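Local coordinates for synergistic-type venom protein S2C4 (Dendroaspis jamesoni kaimosae, PDB 7C28), which probably enhances the toxicity of other venom toxins, as a homodimeric synergistic-type member of the three-finger toxin family, at residues A[58-61]-A[62-65]. Numbering follows the deposited sequence.
Sequences CNTD and KCNK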
ATOM      1  N   CYS A  58      -1.129  -4.919 -10.053  1.00 25.17           N
ATOM      2  CA  CYS A  58      -0.930  -4.424 -11.411  1.00 25.32           C
ATOM      3  C   CYS A  58      -0.737  -5.633 -12.321  1.00 23.81           C
ATOM      4  O   CYS A  58      -0.504  -6.750 -11.854  1.00 25.93           O
ATOM      5  CB  CYS A  58       0.254  -3.460 -11.492  1.00 27.59           C
ATOM      6  SG  CYS A  58       1.710  -4.072 -10.675  1.00 30.46           S
ATOM      7  N   ASN A  59      -0.838  -5.419 -13.627  1.00 22.63           N
ATOM      8  CA  ASN A  59      -0.751  -6.548 -14.554  1.00 25.18           C
ATOM      9  C   ASN A  59       0.072  -6.213 -15.800  1.00 23.55           C
ATOM     10  O   ASN A  59      -0.295  -6.550 -16.926  1.00 22.12           O
ATOM     11  CB  ASN A  59      -2.154  -7.026 -14.935  1.00 26.36           C
ATOM     12  CG  ASN A  59      -2.871  -6.070 -15.879  1.00 24.95           C
ATOM     13  OD1 ASN A  59      -2.628  -4.861 -15.879  1.00 28.27           O
ATOM     14  ND2 ASN A  59      -3.735  -6.624 -16.717  1.00 25.44           N
ATOM     15  N   THR A  60       1.233  -5.589 -15.611  1.00 25.94           N
ATOM     16  CA  THR A  60       2.233  -5.520 -16.668  1.00 27.85           C
ATOM     17  C   THR A  60       3.581  -5.956 -16.115  1.00 29.13           C
ATOM     18  O   THR A  60       3.781  -6.027 -14.901  1.00 28.45           O
ATOM     19  CB  THR A  60       2.352  -4.110 -17.267  1.00 29.07           C
ATOM     20  OG1 THR A  60       2.606  -3.168 -16.219  1.00 29.25           O
ATOM     21  CG2 THR A  60       1.076  -3.723 -18.008  1.00 28.95           C
ATOM     22  N   ASP A  61       4.513  -6.223 -17.026  1.00 31.35           N
ATOM     23  CA  ASP A  61       5.769  -6.869 -16.661  1.00 33.62           C
ATOM     24  C   ASP A  61       6.552  -6.019 -15.668  1.00 29.98           C
ATOM     25  O   ASP A  61       6.818  -4.840 -15.924  1.00 30.24           O
ATOM     26  CB  ASP A  61       6.600  -7.156 -17.912  1.00 38.66           C
ATOM     27  CG  ASP A  61       6.022  -8.293 -18.745  1.00 42.61           C
ATOM     28  OD1 ASP A  61       5.871  -9.412 -18.213  1.00 43.82           O
ATOM     29  OD2 ASP A  61       5.715  -8.071 -19.935  1.00 45.39           O
ATOM     30  N   LYS A  62       6.886  -6.618 -14.519  1.00 27.72           N
ATOM     31  CA  LYS A  62       7.634  -5.978 -13.435  1.00 26.04           C
ATOM     32  C   LYS A  62       7.029  -4.649 -13.002  1.00 23.40           C
ATOM     33  O   LYS A  62       7.742  -3.772 -12.508  1.00 23.87           O
ATOM     34  CB  LYS A  62       9.094  -5.755 -13.843  1.00 26.03           C
ATOM     35  CG  LYS A  62       9.856  -7.012 -14.219  1.00 27.94           C
ATOM     36  CD  LYS A  62      11.301  -6.685 -14.597  1.00 28.89           C
ATOM     37  CE  LYS A  62      11.889  -7.741 -15.521  1.00 30.33           C
ATOM     38  NZ  LYS A  62      13.016  -7.198 -16.333  1.00 33.74           N
ATOM     39  N   CYS A  63       5.723  -4.475 -13.201  1.00 24.43           N
ATOM     40  CA  CYS A  63       4.997  -3.374 -12.576  1.00 25.83           C
ATOM     41  C   CYS A  63       5.231  -3.273 -11.068  1.00 22.63           C
ATOM     42  O   CYS A  63       5.144  -2.178 -10.506  1.00 24.64           O
ATOM     43  CB  CYS A  63       3.512  -3.499 -12.902  1.00 28.13           C
ATOM     44  SG  CYS A  63       2.721  -4.924 -12.201  1.00 28.01           S
ATOM     45  N   ASN A  64       5.486  -4.390 -10.386  1.00 22.39           N
ATOM     46  CA  ASN A  64       5.519  -4.402  -8.920  1.00 21.32           C
ATOM     47  C   ASN A  64       6.918  -4.155  -8.352  1.00 24.26           C
ATOM     48  O   ASN A  64       7.282  -4.737  -7.328  1.00 25.71           O
ATOM     49  CB  ASN A  64       4.948  -5.717  -8.395  1.00 18.21           C
ATOM     50  CG  ASN A  64       5.851  -6.904  -8.670  1.00 17.23           C
ATOM     51  OD1 ASN A  64       6.538  -6.964  -9.690  1.00 17.57           O
ATOM     52  ND2 ASN A  64       5.867  -7.851  -7.744  1.00 16.41           N
ATOM     53  N   LYS A  65       7.717  -3.292  -8.978  1.00 27.42           N
ATOM     54  CA  LYS A  65       9.078  -2.992  -8.515  1.00 31.33           C
ATOM     55  C   LYS A  65       9.157  -2.563  -7.044  1.00 29.84           C
ATOM     56  O   LYS A  65       8.432  -1.675  -6.594  1.00 28.34           O
ATOM     57  CB  LYS A  65       9.702  -1.898  -9.388  1.00 33.72           C
ATOM     58  CG  LYS A  65      10.056  -2.341 -10.795  1.00 38.38           C
ATOM     59  CD  LYS A  65      10.289  -1.143 -11.698  1.00 40.79           C
ATOM     60  CE  LYS A  65       9.015  -0.324 -11.848  1.00 42.61           C
ATOM     61  NZ  LYS A  65       9.216   0.890 -12.687  1.00 43.65           N
TER
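Cys58 and Cys63 close a six-residue ring through their disulfide, SG to SG 2.0 Å, with a C-S-S-C torsion of 82° that sets the two CB-S bonds nearly perpendicular. Both sulfurs stand between their own backbone N and carbonyl carbon (chi1 47° for Cys58, 66° for Cys63), a shared first torsion that brings them face to face to bond, leaving CB of Cys58 and CB of Cys63 3.6 Å apart at the two ends of the S-S bond. A second tie spans the same ring: Thr60 and Cys63 are the ends of a type II beta turn, and Cys63 N donates to Thr60 O at 3.0 Å. Thr60 OG1 touches CB of Cys63 at 3.5 Å. Asp61 and Lys62 fill the turn's two corners; Lys62, with positive phi, leads its extended side chain away from the ring. The carboxylate of Asp61 also leaves it, OD1 accepting a bond from Thr2 N, which ties the turn to the start of strand 2-8. A type I turn from Lys62 to Lys65 overlaps the first and holds Cys63 and Asn64 at its corners. Asn64 is buried, and its amide is held at both ends, OD1 by Val4 N and ND2 by Phe25 O, bridging strands 2-8 and 23-32. A small C-terminal loop closed by a disulfide, followed by a buried asparagine that joins the two sheets, is a hallmark of the three-finger toxin core, from which the fingers extend.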